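Local coordinates for protein endonuclease V (Homo sapiens, PDB 6OZE) that probably cleaves inosine-containing RNA by metal-ion-dependent hydrolysis, using an RNase H-like fold, at residues 187-192 and 199-204; 123-128 and 148-153. The protein carries 4 engineered substitutions. One frame throughout, in Å; residues are numbered along the deposited sequence.

How the contacts relate
Both contacts belong to the Endonuclease V family region, of the RNase H clan, with centres about 13 Å apart, and contact 2 closes along the chain before contact 1 opens. Contact 1 is the buried hairpin of strands 184-189 and 199-205, within the mixed central sheet. Contact 2 joins, nearer the surface, the two loops that leave the parallel strands 115-118 and 142-146. The order 115-118, 142-146, 199-205, 184-189 across the sheet makes the two regions neighbours, and they touch: Tyr-200 CD2 lies 3.4 Å from Lys-148 C, and Leu-123 packs beside Ser-202. The loop pair therefore rests directly on the hairpin, linking surface loops to the sheet by packing.

Contact 1. Residues 187-192 and 199-204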
loop_
_atom_site.group_PDB
_atom_site.type_symbol
_atom_site.label_atom_id
_atom_site.label_comp_id
_atom_site.label_asym_id
_atom_site.label_seq_id
_atom_site.Cartn_x
_atom_site.Cartn_y
_atom_site.Cartn_z
ATOM N N MET A 187 -0.615 -0.994 -12.480
ATOM C CA MET A 187 0.256 -0.274 -13.394
ATOM C C MET A 187 1.679 -0.303 -12.865
ATOM O O MET A 187 1.896 -0.202 -11.656
ATOM C CB MET A 187 -0.182 1.192 -13.506
ATOM C CG MET A 187 -1.635 1.381 -13.894
ATOM S SD MET A 187 -1.851 1.230 -15.664
ATOM C CE MET A 187 -0.540 2.331 -16.123
ATOM N N ALA A 188 2.645 -0.426 -13.765
ATOM C CA ALA A 188 4.035 -0.211 -13.407
ATOM C C ALA A 188 4.299 1.271 -13.617
ATOM O O ALA A 188 3.946 1.820 -14.667
ATOM C CB ALA A 188 4.965 -1.046 -14.293
ATOM N N LEU A 189 4.907 1.914 -12.632
ATOM C CA LEU A 189 5.092 3.355 -12.662
ATOM C C LEU A 189 6.553 3.676 -12.425
ATOM O O LEU A 189 7.141 3.232 -11.438
ATOM C CB LEU A 189 4.271 4.007 -11.541
ATOM C CG LEU A 189 4.618 5.468 -11.231
ATOM C CD1 LEU A 189 4.252 6.371 -12.401
ATOM C CD2 LEU A 189 3.926 5.909 -9.933
ATOM N N ARG A 190 7.149 4.434 -13.342
ATOM C CA ARG A 190 8.453 5.016 -13.057
ATOM C C ARG A 190 8.229 6.222 -12.155
ATOM O O ARG A 190 7.581 7.198 -12.538
ATOM C CB ARG A 190 9.186 5.402 -14.338
ATOM C CG ARG A 190 10.546 6.009 -14.037
ATOM C CD ARG A 190 11.432 5.961 -15.273
ATOM N NE ARG A 190 12.769 6.484 -15.027
ATOM C CZ ARG A 190 13.818 6.224 -15.806
ATOM N NH1 ARG A 190 13.676 5.433 -16.865
ATOM N NH2 ARG A 190 15.008 6.740 -15.526
ATOM N N SER A 191 8.723 6.142 -10.925
ATOM C CA SER A 191 8.450 7.187 -9.954
ATOM C C SER A 191 9.550 8.233 -9.848
ATOM O O SER A 191 9.392 9.197 -9.101
ATOM C CB SER A 191 8.199 6.553 -8.591
ATOM O OG SER A 191 9.312 5.754 -8.240
ATOM N N HIS A 192 10.654 8.081 -10.578
ATOM C CA HIS A 192 11.776 8.995 -10.422
ATOM C C HIS A 192 12.588 8.990 -11.706
ATOM O O HIS A 192 12.746 7.944 -12.334
ATOM C CB HIS A 192 12.654 8.583 -9.227
ATOM C CG HIS A 192 13.645 9.622 -8.811
ATOM N ND1 HIS A 192 14.899 9.723 -9.375
ATOM C CD2 HIS A 192 13.573 10.600 -7.878
ATOM C CE1 HIS A 192 15.555 10.720 -8.809
ATOM N NE2 HIS A 192 14.773 11.269 -7.897
ATOM N N LEU A 199 7.645 1.119 -9.668
ATOM C CA LEU A 199 6.757 0.664 -8.615
ATOM C C LEU A 199 5.555 -0.018 -9.247
ATOM O O LEU A 199 5.196 0.245 -10.394
ATOM C CB LEU A 199 6.246 1.854 -7.812
ATOM C CG LEU A 199 7.252 2.891 -7.343
ATOM C CD1 LEU A 199 6.497 4.047 -6.698
ATOM C CD2 LEU A 199 8.214 2.273 -6.354
ATOM N N TYR A 200 4.926 -0.909 -8.497
ATOM C CA TYR A 200 3.752 -1.622 -8.994
ATOM C C TYR A 200 2.548 -1.142 -8.194
ATOM O O TYR A 200 2.443 -1.397 -6.980
ATOM C CB TYR A 200 3.959 -3.133 -8.926
ATOM C CG TYR A 200 5.126 -3.538 -9.776
ATOM C CD1 TYR A 200 4.970 -3.741 -11.145
ATOM C CD2 TYR A 200 6.404 -3.636 -9.249
ATOM C CE1 TYR A 200 6.036 -4.078 -11.942
ATOM C CE2 TYR A 200 7.478 -3.973 -10.044
ATOM C CZ TYR A 200 7.290 -4.192 -11.396
ATOM O OH TYR A 200 8.355 -4.527 -12.198
ATOM N N ILE A 201 1.649 -0.436 -8.868
ATOM C CA ILE A 201 0.548 0.274 -8.230
ATOM C C ILE A 201 -0.745 -0.475 -8.509
ATOM O O ILE A 201 -1.000 -0.879 -9.647
ATOM C CB ILE A 201 0.441 1.706 -8.787
ATOM C CG1 ILE A 201 1.800 2.427 -8.717
ATOM C CG2 ILE A 201 -0.684 2.475 -8.064
ATOM C CD1 ILE A 201 2.424 2.437 -7.351
ATOM N N SER A 202 -1.579 -0.641 -7.475
ATOM C CA SER A 202 -2.891 -1.220 -7.710
ATOM C C SER A 202 -3.901 -0.582 -6.771
ATOM O O SER A 202 -3.539 0.019 -5.753
ATOM C CB SER A 202 -2.866 -2.743 -7.592
ATOM O OG SER A 202 -2.471 -3.125 -6.275
ATOM N N VAL A 203 -5.172 -0.665 -7.167
ATOM C CA VAL A 203 -6.244 -0.101 -6.353
ATOM C C VAL A 203 -6.381 -0.911 -5.078
ATOM O O VAL A 203 -6.450 -2.143 -5.115
ATOM C CB VAL A 203 -7.568 -0.122 -7.123
ATOM C CG1 VAL A 203 -8.725 0.241 -6.202
ATOM C CG2 VAL A 203 -7.505 0.824 -8.325
ATOM N N GLY A 204 -6.449 -0.215 -3.948
ATOM C CA GLY A 204 -6.892 -0.843 -2.724
ATOM C C GLY A 204 -8.394 -0.714 -2.578
ATOM O O GLY A 204 -9.122 -1.709 -2.607
#
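Met-187 and Ile-201 form an antiparallel hydrogen-bonded pair, with CA atoms 5.2 Å apart. Met-187 N donates to Ile-201 O at 2.9 Å, and Ile-201 N returns to Met-187 O with an almost straight N-H...O angle of 177°. The same Met-187 O receives a CA-H...O contact from Tyr-200. Ala-188 opposes Tyr-200 as a non-hydrogen-bonded pair, and its CA approaches Leu-199 O to 3.3 Å in a second CA-H...O contact. On this face Ala-188 CB meets Tyr-200 CE1 obliquely at 4.0 Å, while the Tyr-200 hydroxyl reaches beyond the hairpin to hydrogen-bond His-161 NE2. Leu-189 turns to the other face; there a chi1 of -52° sets Ile-201 CG1 beside its own backbone N, 4.1 Å from Leu-189 CB. Leu-189 N and O bond to Leu-199 O and N respectively, each at 2.8 Å. Ser-191 CB, past the paired residues, packs 3.6 Å from Leu-199 CD1; Ser-191 OG also rests against that leucine and hydrogen-bonds Arg-223 O. Four main-chain bonds, in two hydrogen-bonded pairs, thus set the hairpin's register in the central sheet. Carbon contacts lie on both faces, Ala-188 with Tyr-200 on one and Leu-189 with Ile-201 on the other, and the hydroxyls of the buried residues Ser-191 and Tyr-200 find their partners outside the two segments.

Contact 2. Residues 123-128 and 148-153; sequences LHHRGF and KLLQVD
Leu-123 and Leu-150 run alongside one another with their side chains pointing opposite ways, and this is where the two loops pack most closely. Leu-123 has CG anti to its backbone N (chi1 -162°), and the CD2 branch beyond it sits 3.4 Å from Leu-150 O and 3.7 Å from Leu-150 CB. Val-152 makes contact with both methyls: CG2 lies 3.6 Å from His-124 O, and CG1 rises over one face of the His-125 imidazole in a CH-pi contact, 4.2 Å from the ring centroid and only 13° off the ring normal. The same ring crosses Leu-150 at about a right angle, with His-125 CE1 3.6 Å from Leu-150 CD2. Leu-150 has a chi1 of -119°, far from a staggered position, which is consistent with its branches being fitted between Leu-123 and His-125. His-125, itself exposed, forms the solvent-side margin of this packed part.

Elsewhere the fit is looser. Leu-123 CD1 and Leu-149 CD1 stand 4.5 Å apart, and the His-124 ring meets Leu-150 CD1 obliquely. The geometry across the contact is that of van der Waals packing, while each loop also has a turn of its own: a type I beta turn spans His-124 to Gly-127, and an inverse gamma turn centres on Gln-151.

The loops follow the neighbouring parallel strands 115-118 and 142-146. Leu-123 touches Ser-202 and Leu-185 of the hairpin strands, Leu-149 packs on Tyr-200, and His-124 meets Gln-13 of helix 3-17.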
loop_
_atom_site.group_PDB
_atom_site.type_symbol
_atom_site.label_atom_id
_atom_site.label_comp_id
_atom_site.label_asym_id
_atom_site.label_seq_id
_atom_site.Cartn_x
_atom_site.Cartn_y
_atom_site.Cartn_z
ATOM N N LEU A 123 -4.031 -6.328 -7.135
ATOM C CA LEU A 123 -2.982 -7.134 -7.765
ATOM C C LEU A 123 -2.492 -8.092 -6.688
ATOM O O LEU A 123 -1.570 -7.789 -5.929
ATOM C CB LEU A 123 -1.857 -6.240 -8.272
ATOM C CG LEU A 123 -0.840 -6.750 -9.307
ATOM C CD1 LEU A 123 0.114 -5.628 -9.712
ATOM C CD2 LEU A 123 -0.049 -7.954 -8.823
ATOM N N HIS A 124 -3.110 -9.265 -6.629
ATOM C CA HIS A 124 -2.921 -10.154 -5.493
ATOM C C HIS A 124 -3.476 -11.522 -5.859
ATOM O O HIS A 124 -4.312 -11.649 -6.757
ATOM C CB HIS A 124 -3.630 -9.574 -4.265
ATOM C CG HIS A 124 -3.521 -10.416 -3.031
ATOM N ND1 HIS A 124 -4.516 -11.278 -2.635
ATOM C CD2 HIS A 124 -2.546 -10.507 -2.096
ATOM C CE1 HIS A 124 -4.158 -11.874 -1.510
ATOM N NE2 HIS A 124 -2.965 -11.425 -1.164
ATOM N N HIS A 125 -3.007 -12.543 -5.129
ATOM C CA HIS A 125 -3.399 -13.928 -5.392
ATOM C C HIS A 125 -4.909 -14.074 -5.521
ATOM O O HIS A 125 -5.400 -14.842 -6.357
ATOM C CB HIS A 125 -2.925 -14.828 -4.246
ATOM C CG HIS A 125 -1.467 -14.711 -3.927
ATOM N ND1 HIS A 125 -0.897 -13.550 -3.453
ATOM C CD2 HIS A 125 -0.467 -15.622 -3.986
ATOM C CE1 HIS A 125 0.393 -13.744 -3.249
ATOM N NE2 HIS A 125 0.680 -14.994 -3.564
ATOM N N ARG A 126 -5.663 -13.355 -4.687
ATOM C CA ARG A 126 -7.113 -13.477 -4.637
ATOM C C ARG A 126 -7.814 -12.165 -4.967
ATOM O O ARG A 126 -8.994 -11.998 -4.643
ATOM C CB ARG A 126 -7.539 -14.001 -3.263
ATOM C CG ARG A 126 -8.863 -14.754 -3.236
ATOM C CD ARG A 126 -8.974 -15.631 -1.993
ATOM N NE ARG A 126 -8.279 -16.903 -2.164
ATOM C CZ ARG A 126 -7.019 -17.135 -1.806
ATOM N NH1 ARG A 126 -6.294 -16.179 -1.241
ATOM N NH2 ARG A 126 -6.486 -18.332 -2.015
ATOM N N GLY A 127 -7.119 -11.234 -5.623
ATOM C CA GLY A 127 -7.692 -9.922 -5.848
ATOM C C GLY A 127 -7.977 -9.146 -4.583
ATOM O O GLY A 127 -8.807 -8.231 -4.600
ATOM N N PHE A 128 -7.289 -9.464 -3.481
ATOM C CA PHE A 128 -7.611 -8.833 -2.197
ATOM C C PHE A 128 -6.387 -8.791 -1.277
ATOM O O PHE A 128 -6.288 -9.484 -0.254
ATOM C CB PHE A 128 -8.798 -9.523 -1.521
ATOM C CG PHE A 128 -9.455 -8.679 -0.471
ATOM C CD1 PHE A 128 -10.104 -7.504 -0.829
ATOM C CD2 PHE A 128 -9.421 -9.047 0.863
ATOM C CE1 PHE A 128 -10.701 -6.702 0.130
ATOM C CE2 PHE A 128 -10.017 -8.245 1.821
ATOM C CZ PHE A 128 -10.668 -7.085 1.453
ATOM N N LYS A 148 7.897 -4.771 -5.807
ATOM C CA LYS A 148 8.173 -5.883 -6.705
ATOM C C LYS A 148 6.868 -6.424 -7.274
ATOM O O LYS A 148 5.791 -6.258 -6.694
ATOM C CB LYS A 148 8.972 -7.004 -6.021
ATOM C CG LYS A 148 8.294 -7.628 -4.822
ATOM C CD LYS A 148 9.133 -8.775 -4.266
ATOM C CE LYS A 148 8.699 -9.165 -2.859
ATOM N NZ LYS A 148 7.274 -9.593 -2.798
ATOM N N LEU A 149 6.982 -7.086 -8.423
ATOM C CA LEU A 149 5.822 -7.590 -9.148
ATOM C C LEU A 149 5.360 -8.923 -8.565
ATOM O O LEU A 149 6.114 -9.902 -8.554
ATOM C CB LEU A 149 6.175 -7.755 -10.624
ATOM C CG LEU A 149 5.039 -8.303 -11.487
ATOM C CD1 LEU A 149 3.870 -7.325 -11.482
ATOM C CD2 LEU A 149 5.525 -8.572 -12.909
ATOM N N LEU A 150 4.115 -8.965 -8.096
ATOM C CA LEU A 150 3.498 -10.213 -7.663
ATOM C C LEU A 150 3.004 -10.959 -8.897
ATOM O O LEU A 150 2.171 -10.441 -9.648
ATOM C CB LEU A 150 2.319 -9.909 -6.741
ATOM C CG LEU A 150 2.316 -10.417 -5.299
ATOM C CD1 LEU A 150 0.928 -10.243 -4.686
ATOM C CD2 LEU A 150 2.775 -11.864 -5.217
ATOM N N GLN A 151 3.505 -12.175 -9.115
ATOM C CA GLN A 151 3.226 -12.894 -10.361
ATOM C C GLN A 151 1.947 -13.718 -10.219
ATOM O O GLN A 151 1.964 -14.935 -10.030
ATOM C CB GLN A 151 4.430 -13.731 -10.778
ATOM C CG GLN A 151 5.630 -12.887 -11.200
ATOM C CD GLN A 151 6.799 -13.720 -11.694
ATOM O OE1 GLN A 151 7.637 -13.242 -12.460
ATOM N NE2 GLN A 151 6.863 -14.973 -11.253
ATOM N N VAL A 152 0.808 -13.028 -10.344
ATOM C CA VAL A 152 -0.512 -13.627 -10.200
ATOM C C VAL A 152 -1.349 -13.336 -11.441
ATOM O O VAL A 152 -1.093 -12.386 -12.185
ATOM C CB VAL A 152 -1.243 -13.139 -8.933
ATOM C CG1 VAL A 152 -0.484 -13.561 -7.679
ATOM C CG2 VAL A 152 -1.425 -11.635 -8.978
ATOM N N ASP A 153 -2.373 -14.172 -11.647
ATOM C CA ASP A 153 -3.276 -14.058 -12.799
ATOM C C ASP A 153 -2.500 -13.970 -14.113
ATOM O O ASP A 153 -2.789 -13.144 -14.982
ATOM C CB ASP A 153 -4.273 -12.902 -12.645
ATOM C CG ASP A 153 -5.388 -12.934 -13.694
ATOM O OD1 ASP A 153 -5.552 -13.975 -14.367
ATOM O OD2 ASP A 153 -6.094 -11.917 -13.851
#